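Uncharacterized protein (Trypanosoma brucei, PDB 2Q0X) is of unknown function but has the alpha/beta hydrolase fold and is probably a component of the paraflagellar rod. Local coordinates at residues Lys27-Met32 and Gln72-Ser77; Arg39-Val44 and Glu109-Ala114; Gly45-Ser50 and Pro186-Arg191. One frame throughout, in Å; residues are numbered along the deposited sequence.

Contact 1: residues Lys27-Met32 and Gln72-Ser77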
loop_
_atom_site.group_PDB
_atom_site.type_symbol
_atom_site.label_atom_id
_atom_site.label_comp_id
_atom_site.label_asym_id
_atom_site.label_seq_id
_atom_site.Cartn_x
_atom_site.Cartn_y
_atom_site.Cartn_z
ATOM N N LYS A 27 -2.725 5.406 8.220
ATOM C CA LYS A 27 -3.958 4.660 8.396
ATOM C C LYS A 27 -3.777 3.388 7.614
ATOM O O LYS A 27 -3.093 3.386 6.586
ATOM C CB LYS A 27 -5.156 5.388 7.816
ATOM C CG LYS A 27 -5.346 6.789 8.277
ATOM C CD LYS A 27 -6.558 7.372 7.545
ATOM C CE LYS A 27 -6.919 8.732 8.083
ATOM N NZ LYS A 27 -8.217 9.229 7.549
ATOM N N ILE A 28 -4.398 2.322 8.108
ATOM C CA ILE A 28 -4.285 0.995 7.534
ATOM C C ILE A 28 -5.628 0.617 6.900
ATOM O O ILE A 28 -6.641 0.524 7.600
ATOM C CB ILE A 28 -3.909 -0.040 8.618
ATOM C CG1 ILE A 28 -2.616 0.383 9.340
ATOM C CG2 ILE A 28 -3.758 -1.404 8.006
ATOM C CD1 ILE A 28 -2.381 -0.348 10.643
ATOM N N PRO A 29 -5.648 0.441 5.570
ATOM C CA PRO A 29 -6.824 -0.054 4.885
ATOM C C PRO A 29 -7.116 -1.527 5.091
ATOM O O PRO A 29 -6.212 -2.377 5.090
ATOM C CB PRO A 29 -6.508 0.180 3.402
ATOM C CG PRO A 29 -5.378 1.066 3.370
ATOM C CD PRO A 29 -4.590 0.783 4.611
ATOM N N VAL A 30 -8.397 -1.797 5.221
ATOM C CA VAL A 30 -8.921 -3.120 5.440
ATOM C C VAL A 30 -10.095 -3.285 4.484
ATOM O O VAL A 30 -11.013 -2.468 4.475
ATOM C CB VAL A 30 -9.424 -3.318 6.912
ATOM C CG1 VAL A 30 -9.901 -4.738 7.105
ATOM C CG2 VAL A 30 -8.335 -2.943 7.953
ATOM N N PHE A 31 -10.052 -4.333 3.686
ATOM C CA PHE A 31 -11.130 -4.658 2.758
ATOM C C PHE A 31 -11.817 -5.945 3.214
ATOM O O PHE A 31 -11.192 -6.996 3.240
ATOM C CB PHE A 31 -10.573 -4.852 1.344
ATOM C CG PHE A 31 -11.628 -5.049 0.305
ATOM C CD1 PHE A 31 -11.757 -6.253 -0.348
ATOM C CD2 PHE A 31 -12.485 -3.999 -0.041
ATOM C CE1 PHE A 31 -12.741 -6.421 -1.319
ATOM C CE2 PHE A 31 -13.459 -4.166 -0.986
ATOM C CZ PHE A 31 -13.585 -5.376 -1.631
ATOM N N MET A 32 -13.104 -5.845 3.548
ATOM C CA MET A 32 -13.908 -6.984 3.996
ATOM C C MET A 32 -14.908 -7.436 2.912
ATOM O O MET A 32 -15.564 -6.612 2.289
ATOM C CB MET A 32 -14.706 -6.596 5.229
ATOM C CG MET A 32 -13.928 -5.768 6.254
ATOM S SD MET A 32 -14.909 -5.404 7.714
ATOM C CE MET A 32 -16.151 -4.310 7.083
ATOM N N GLN A 72 -8.918 -8.672 4.196
ATOM C CA GLN A 72 -7.556 -8.396 3.741
ATOM C C GLN A 72 -7.065 -7.087 4.301
ATOM O O GLN A 72 -7.785 -6.102 4.287
ATOM C CB GLN A 72 -7.542 -8.291 2.227
ATOM C CG GLN A 72 -7.870 -9.571 1.539
ATOM C CD GLN A 72 -7.995 -9.391 0.038
ATOM O OE1 GLN A 72 -6.990 -9.325 -0.678
ATOM N NE2 GLN A 72 -9.233 -9.282 -0.443
ATOM N N VAL A 73 -5.833 -7.083 4.788
ATOM C CA VAL A 73 -5.199 -5.878 5.319
ATOM C C VAL A 73 -3.854 -5.789 4.640
ATOM O O VAL A 73 -3.204 -6.810 4.394
ATOM C CB VAL A 73 -5.043 -5.918 6.890
ATOM C CG1 VAL A 73 -4.136 -7.050 7.356
ATOM C CG2 VAL A 73 -4.541 -4.568 7.466
ATOM N N GLU A 74 -3.422 -4.572 4.336
ATOM C CA GLU A 74 -2.050 -4.376 3.884
ATOM C C GLU A 74 -1.142 -4.115 5.069
ATOM O O GLU A 74 -1.380 -3.198 5.844
ATOM C CB GLU A 74 -1.971 -3.260 2.841
ATOM C CG GLU A 74 -2.458 -3.737 1.481
ATOM C CD GLU A 74 -2.591 -2.613 0.448
ATOM O OE1 GLU A 74 -2.702 -2.962 -0.770
ATOM O OE2 GLU A 74 -2.592 -1.405 0.870
ATOM N N VAL A 75 -0.112 -4.943 5.198
ATOM C CA VAL A 75 0.947 -4.771 6.206
ATOM C C VAL A 75 1.491 -3.343 6.157
ATOM O O VAL A 75 1.957 -2.918 5.114
ATOM C CB VAL A 75 2.147 -5.735 5.948
ATOM C CG1 VAL A 75 3.156 -5.643 7.073
ATOM C CG2 VAL A 75 1.696 -7.117 5.858
ATOM N N PRO A 76 1.441 -2.607 7.291
ATOM C CA PRO A 76 1.902 -1.207 7.339
ATOM C C PRO A 76 3.356 -0.991 6.890
ATOM O O PRO A 76 3.671 0.033 6.288
ATOM C CB PRO A 76 1.765 -0.844 8.818
ATOM C CG PRO A 76 0.767 -1.801 9.360
ATOM C CD PRO A 76 0.904 -3.057 8.586
ATOM N N SER A 77 4.221 -1.948 7.223
ATOM C CA SER A 77 5.623 -1.920 6.846
ATOM C C SER A 77 5.835 -2.147 5.352
ATOM O O SER A 77 6.951 -2.018 4.873
ATOM C CB SER A 77 6.407 -2.976 7.638
ATOM O OG SER A 77 5.952 -4.270 7.299
HETATM O O HOH W 1 -11.410 -9.111 1.606
#
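Phe-31 and Gln-72 form an antiparallel hydrogen-bonded pair: Phe-31 N donates to Gln-72 O at 2.9 Å, and Gln-72 N returns a bond of 3.0 Å to Phe-31 O. Val-30 and Val-73 are the adjoining non-hydrogen-bonded pair. Here Val-30 CA makes a CA-H...O contact of 3.4 Å with Gln-72 O, so this carbonyl meets both an N-H and a C-H. Strand pairing then ends, and the second segment continues as a loop into a 3-10 segment.

The side chains of Phe-31 and Gln-72 run side by side in the same direction. Gln-72 NE2 sits at the ring edge, 3.9 Å from Phe-31 CD1, with the amide and ring planes 76° apart. NE2 also donates to a water, and that water donates to Phe-31 O. Gln-72 OE1 accepts from Leu-52 N. Both ends of the amide are thus held, which fixes its rotation. Phe-31 also packs on Leu-17 of the second subunit.

On the other face, Val-73 CG2, anti to the backbone N, touches both Val-30 CG2 and Ile-28 CG2. Val-73 CG2 is 3.3 Å from Ile-28 CG2, tighter than usual van der Waals contact. Farther along Ile-28, CD1 rests on Pro-76 CG at 3.7 Å. This apolar contact joins the start of the strand segment to the 3-10 segment.

The pairing attaches the antiparallel edge of the main sheet to its parallel part. Helix 87-104 meets Val-73 through Leu-97. Strand 26-33 lies between strands 69-73 and 13-21, and Val-30 packs on Phe-18 and Tyr-20 of strand 13-21.

Contact 2: residues Arg39-Val44 and Glu109-Ala114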
loop_
_atom_site.group_PDB
_atom_site.type_symbol
_atom_site.label_atom_id
_atom_site.label_comp_id
_atom_site.label_asym_id
_atom_site.label_seq_id
_atom_site.Cartn_x
_atom_site.Cartn_y
_atom_site.Cartn_z
ATOM N N ARG A 39 -17.797 -15.118 11.194
ATOM C CA ARG A 39 -16.393 -15.420 11.421
ATOM C C ARG A 39 -15.659 -15.125 10.128
ATOM O O ARG A 39 -16.278 -15.076 9.079
ATOM C CB ARG A 39 -16.202 -16.882 11.820
ATOM C CG ARG A 39 -16.820 -17.871 10.843
ATOM C CD ARG A 39 -16.708 -19.281 11.330
ATOM N NE ARG A 39 -17.164 -20.241 10.330
ATOM C CZ ARG A 39 -17.074 -21.563 10.471
ATOM N NH1 ARG A 39 -16.556 -22.093 11.572
ATOM N NH2 ARG A 39 -17.524 -22.364 9.505
ATOM N N CYS A 40 -14.345 -14.936 10.193
ATOM C CA CYS A 40 -13.604 -14.532 9.009
ATOM C C CYS A 40 -12.250 -15.197 8.850
ATOM O O CYS A 40 -11.575 -15.521 9.827
ATOM C CB CYS A 40 -13.428 -12.999 8.976
ATOM S SG CYS A 40 -12.430 -12.268 10.312
ATOM N N VAL A 41 -11.861 -15.389 7.590
ATOM C CA VAL A 41 -10.467 -15.568 7.243
ATOM C C VAL A 41 -9.822 -14.181 7.060
ATOM O O VAL A 41 -10.339 -13.345 6.325
ATOM C CB VAL A 41 -10.313 -16.396 5.969
ATOM C CG1 VAL A 41 -8.842 -16.457 5.546
ATOM C CG2 VAL A 41 -10.896 -17.798 6.204
ATOM N N LEU A 42 -8.723 -13.938 7.779
ATOM C CA LEU A 42 -7.981 -12.706 7.705
ATOM C C LEU A 42 -6.624 -12.980 7.077
ATOM O O LEU A 42 -5.815 -13.763 7.615
ATOM C CB LEU A 42 -7.796 -12.113 9.095
ATOM C CG LEU A 42 -6.910 -10.867 9.237
ATOM C CD1 LEU A 42 -7.385 -9.756 8.312
ATOM C CD2 LEU A 42 -6.854 -10.401 10.730
ATOM N N TRP A 43 -6.362 -12.276 5.978
ATOM C CA TRP A 43 -5.133 -12.425 5.219
ATOM C C TRP A 43 -4.160 -11.255 5.449
ATOM O O TRP A 43 -4.536 -10.099 5.375
ATOM C CB TRP A 43 -5.436 -12.548 3.724
ATOM C CG TRP A 43 -4.185 -12.558 2.904
ATOM C CD1 TRP A 43 -3.352 -13.620 2.694
ATOM C CD2 TRP A 43 -3.597 -11.451 2.215
ATOM N NE1 TRP A 43 -2.298 -13.246 1.918
ATOM C CE2 TRP A 43 -2.417 -11.914 1.617
ATOM C CE3 TRP A 43 -3.950 -10.113 2.055
ATOM C CZ2 TRP A 43 -1.599 -11.093 0.856
ATOM C CZ3 TRP A 43 -3.130 -9.299 1.308
ATOM C CH2 TRP A 43 -1.968 -9.792 0.721
ATOM N N VAL A 44 -2.906 -11.598 5.701
ATOM C CA VAL A 44 -1.806 -10.654 5.720
ATOM C C VAL A 44 -0.667 -11.273 4.895
ATOM O O VAL A 44 -0.450 -12.477 4.902
ATOM C CB VAL A 44 -1.388 -10.267 7.220
ATOM C CG1 VAL A 44 -0.761 -11.381 7.942
ATOM C CG2 VAL A 44 -0.494 -9.060 7.224
ATOM N N GLU A 109 -14.926 -15.899 15.331
ATOM C CA GLU A 109 -13.608 -16.518 15.269
ATOM C C GLU A 109 -12.878 -16.036 14.043
ATOM O O GLU A 109 -13.468 -15.471 13.137
ATOM C CB GLU A 109 -13.681 -18.051 15.329
ATOM C CG GLU A 109 -14.735 -18.672 14.479
ATOM C CD GLU A 109 -14.694 -20.193 14.479
ATOM O OE1 GLU A 109 -15.741 -20.810 14.264
ATOM O OE2 GLU A 109 -13.622 -20.783 14.654
ATOM N N VAL A 110 -11.568 -16.227 14.062
ATOM C CA VAL A 110 -10.698 -15.732 13.022
ATOM C C VAL A 110 -9.770 -16.870 12.644
ATOM O O VAL A 110 -9.079 -17.439 13.506
ATOM C CB VAL A 110 -9.881 -14.515 13.488
ATOM C CG1 VAL A 110 -8.801 -14.133 12.425
ATOM C CG2 VAL A 110 -10.797 -13.317 13.799
ATOM N N ALA A 111 -9.790 -17.203 11.345
ATOM C CA ALA A 111 -8.776 -18.031 10.723
ATOM C C ALA A 111 -7.693 -17.100 10.157
ATOM O O ALA A 111 -7.948 -16.326 9.229
ATOM C CB ALA A 111 -9.407 -18.899 9.621
ATOM N N LEU A 112 -6.490 -17.148 10.729
ATOM C CA LEU A 112 -5.388 -16.310 10.247
ATOM C C LEU A 112 -4.692 -16.971 9.061
ATOM O O LEU A 112 -4.260 -18.113 9.157
ATOM C CB LEU A 112 -4.350 -16.044 11.344
ATOM C CG LEU A 112 -4.364 -14.718 12.115
ATOM C CD1 LEU A 112 -3.151 -14.628 13.066
ATOM C CD2 LEU A 112 -4.382 -13.538 11.181
ATOM N N PHE A 113 -4.563 -16.217 7.967
ATOM C CA PHE A 113 -4.015 -16.690 6.721
ATOM C C PHE A 113 -2.863 -15.748 6.327
ATOM O O PHE A 113 -3.065 -14.559 6.120
ATOM C CB PHE A 113 -5.158 -16.703 5.694
ATOM C CG PHE A 113 -4.774 -17.115 4.294
ATOM C CD1 PHE A 113 -5.554 -16.695 3.231
ATOM C CD2 PHE A 113 -3.675 -17.934 4.033
ATOM C CE1 PHE A 113 -5.236 -17.042 1.917
ATOM C CE2 PHE A 113 -3.356 -18.308 2.727
ATOM C CZ PHE A 113 -4.138 -17.857 1.670
ATOM N N ALA A 114 -1.646 -16.274 6.274
ATOM C CA ALA A 114 -0.502 -15.465 5.861
ATOM C C ALA A 114 0.185 -16.107 4.699
ATOM O O ALA A 114 0.307 -17.320 4.640
ATOM C CB ALA A 114 0.490 -15.261 6.992
#
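Trp-43 and Phe-113 meet edge-to-face on neighbouring parallel strands of the alpha/beta hydrolase sheet. Trp-43 CD1 lies over one face of the Phe-113 ring, offset toward its rim and 3.8 Å from Phe-113 CD1. The planes are 65° apart. Phe-113 CB also packs on Val-41 CG1 at 3.7 Å, and Val-41 CG2 touches Ala-111 CB.

The opposite face carries Cys-40, Leu-42 and Val-44 beside Val-110, Leu-112 and Ala-114. Leu-42 and Leu-112 run side by side and touch CD2 to CD2 at 4.0 Å.

Five backbone hydrogen bonds set this register. The shortest is Phe-113 N to Leu-42 O, 2.8 Å. The strands are twisted by 25°, and at their far end Ala-114 CA approaches Val-44 O. At the start of the strands, Arg-39 and Glu-109 form a salt bridge. Arg-39 NH1 donates in its guanidinium plane to Glu-109 OE1 at 3.1 Å, from 52° out of the carboxylate plane.

Outside this shell, Arg-39 also pairs with Asp-67 and Asp-295, while Glu-109 OE2 is held by Thr-136 and Arg-298. Helix 87-104 covers Leu-42 and Val-110, and helix 119-128 covers Leu-112 and Ala-114. At the other end of the strands, Trp-43 NE1 is bonded to Thr-115 OG1, which helps to fix the indole.

Contact 3: residues Gly45-Ser50 and Pro186-Arg191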
loop_
_atom_site.group_PDB
_atom_site.type_symbol
_atom_site.label_atom_id
_atom_site.label_comp_id
_atom_site.label_asym_id
_atom_site.label_seq_id
_atom_site.Cartn_x
_atom_site.Cartn_y
_atom_site.Cartn_z
ATOM N N GLY A 45 0.043 -10.444 4.166
ATOM C CA GLY A 45 1.043 -10.923 3.228
ATOM C C GLY A 45 2.390 -10.282 3.406
ATOM O O GLY A 45 2.685 -9.632 4.433
ATOM N N GLY A 46 3.210 -10.486 2.381
ATOM C CA GLY A 46 4.484 -9.866 2.286
ATOM C C GLY A 46 4.367 -8.367 2.088
ATOM O O GLY A 46 3.293 -7.829 1.787
ATOM N N GLN A 47 5.498 -7.702 2.235
ATOM C CA GLN A 47 5.549 -6.248 2.147
ATOM C C GLN A 47 5.244 -5.728 0.744
ATOM O O GLN A 47 4.729 -4.627 0.610
ATOM C CB GLN A 47 6.900 -5.732 2.627
ATOM C CG GLN A 47 7.088 -5.804 4.124
ATOM C CD GLN A 47 8.509 -5.445 4.556
ATOM O OE1 GLN A 47 9.433 -6.248 4.422
ATOM N NE2 GLN A 47 8.680 -4.245 5.097
ATOM N N THR A 48 5.537 -6.535 -0.277
ATOM C CA THR A 48 5.273 -6.194 -1.662
ATOM C C THR A 48 4.005 -6.830 -2.196
ATOM O O THR A 48 3.753 -6.790 -3.397
ATOM C CB THR A 48 6.454 -6.613 -2.581
ATOM O OG1 THR A 48 6.593 -8.037 -2.575
ATOM C CG2 THR A 48 7.755 -5.970 -2.107
ATOM N N GLU A 49 3.211 -7.431 -1.322
ATOM C CA GLU A 49 1.924 -7.983 -1.697
ATOM C C GLU A 49 0.821 -6.961 -1.400
ATOM O O GLU A 49 0.746 -6.411 -0.300
ATOM C CB GLU A 49 1.657 -9.309 -0.968
ATOM C CG GLU A 49 2.535 -10.445 -1.486
ATOM C CD GLU A 49 2.225 -11.803 -0.849
ATOM O OE1 GLU A 49 2.135 -11.899 0.392
ATOM O OE2 GLU A 49 2.102 -12.801 -1.598
ATOM N N SER A 50 -0.030 -6.740 -2.394
ATOM C CA SER A 50 -1.137 -5.802 -2.334
ATOM C C SER A 50 -2.421 -6.489 -1.932
ATOM O O SER A 50 -2.506 -7.720 -1.938
ATOM C CB SER A 50 -1.338 -5.201 -3.744
ATOM O OG SER A 50 -1.887 -6.172 -4.677
ATOM N N PRO A 186 11.593 -9.859 -1.411
ATOM C CA PRO A 186 11.743 -8.461 -0.986
ATOM C C PRO A 186 11.362 -8.191 0.471
ATOM O O PRO A 186 10.281 -8.580 0.928
ATOM C CB PRO A 186 10.835 -7.694 -1.949
ATOM C CG PRO A 186 10.658 -8.579 -3.111
ATOM C CD PRO A 186 10.688 -9.977 -2.570
ATOM N N ILE A 187 12.264 -7.535 1.193
ATOM C CA ILE A 187 12.134 -7.358 2.635
ATOM C C ILE A 187 13.009 -6.196 3.108
ATOM O O ILE A 187 14.120 -5.986 2.585
ATOM C CB ILE A 187 12.516 -8.668 3.388
ATOM C CG1 ILE A 187 12.218 -8.560 4.889
ATOM C CG2 ILE A 187 13.995 -9.031 3.148
ATOM C CD1 ILE A 187 12.083 -9.907 5.593
ATOM N N THR A 188 12.511 -5.429 4.078
ATOM C CA THR A 188 13.285 -4.321 4.619
ATOM C C THR A 188 14.225 -4.839 5.702
ATOM O O THR A 188 13.905 -5.813 6.378
ATOM C CB THR A 188 12.394 -3.172 5.170
ATOM O OG1 THR A 188 11.548 -3.655 6.219
ATOM C CG2 THR A 188 11.555 -2.562 4.078
ATOM N N PRO A 189 15.413 -4.221 5.839
ATOM C CA PRO A 189 16.278 -4.580 6.972
ATOM C C PRO A 189 15.555 -4.521 8.327
ATOM O O PRO A 189 15.760 -5.398 9.165
ATOM C CB PRO A 189 17.417 -3.558 6.895
ATOM C CG PRO A 189 17.470 -3.150 5.445
ATOM C CD PRO A 189 16.037 -3.224 4.953
ATOM N N ALA A 190 14.701 -3.516 8.513
ATOM C CA ALA A 190 13.957 -3.357 9.757
ATOM C C ALA A 190 13.072 -4.556 10.056
ATOM O O ALA A 190 12.880 -4.896 11.206
ATOM C CB ALA A 190 13.129 -2.087 9.734
ATOM N N ARG A 191 12.518 -5.194 9.032
ATOM C CA ARG A 191 11.721 -6.404 9.249
ATOM C C ARG A 191 12.592 -7.608 9.651
ATOM O O ARG A 191 12.189 -8.417 10.470
ATOM C CB ARG A 191 10.836 -6.714 8.030
ATOM C CG ARG A 191 9.557 -5.878 7.996
ATOM C CD ARG A 191 8.534 -6.338 9.054
ATOM N NE ARG A 191 8.123 -7.739 8.877
ATOM C CZ ARG A 191 7.176 -8.163 8.041
ATOM N NH1 ARG A 191 6.493 -7.313 7.277
ATOM N NH2 ARG A 191 6.905 -9.458 7.950
HETATM O O HOH W 2 5.183 -8.977 5.543
HETATM O O HOH W 3 8.746 -8.568 3.074
HETATM O O HOH W 4 7.488 -8.950 -0.236
#
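Pro-186 meets Thr-48 just before the N-cap of helix 189-193, where this segment faces the loop after strand 40-44. In alpha/beta hydrolases that loop commonly borders the active-site region, but no activity is established here. The Pro-186 ring and the Thr-48 side chain cross at about a right angle, with Pro-186 CB 3.5 Å from Thr-48 CG2. Pro-186 O accepts hydrogen bonds from two waters. One, at 2.6 Å from Pro-186 O, also donates to Gln-47 OE1; the other lies beside Thr-48 OG1.

Ile-187 CA lies 3.4 Å from Gln-47 OE1.

Thr-188 is bonded at two points by the Gln-47 amide. Its backbone N donates to Gln-47 OE1 at 3.2 Å. Gln-47 NE2 donates to Thr-188 OG1 at 3.1 Å, nearly straight at 171° and in the amide plane. The pair of bonds fixes which end of the amide is oxygen. NE2 has a second partner in Ser-77. Thr-188 is the N-cap residue; its OG1 also accepts a weak capping bond from Arg-191 N.

Arg-191 passes Gln-47 in the opposite direction, Arg-191 CG being 3.4 Å from Gln-47 NE2. Its chain bends at chi2 and chi3 rather than extending, and Arg-191 NH1 lies 3.5 Å from Gln-47 CG. The guanidinium is also held by a salt bridge to Asp-90 and a bond to Gln-120. A water in its plane accepts from Arg-191 NH1 at 2.7 Å and donates to Gly-45 O.

Strands 69-73 and 40-44 are neighbours, so contacts 1 and 2 belong to one sheet; their centres are about 13 Å apart. Val-75 CG2 meets Val-44 CG2 at 3.2 Å between them. Contact 3 starts where strand 40-44 ends. It joins contact 1 through Ser-77: Ser-77 O is 2.8 Å from Gln-47 NE2, and Ser-77 OG is 3.1 Å from Arg-191 NH1, both probable hydrogen bonds. Contacts 2 and 3 have centres about 19 Å apart, yet Trp-43 CH2 reaches Ser-50 O at 3.4 Å. Glu-49 of contact 3 packs on Ser-116, in the turn after strand 110-115, where this fold usually carries its nucleophile. Contacts 1 and 3 both touch the second subunit.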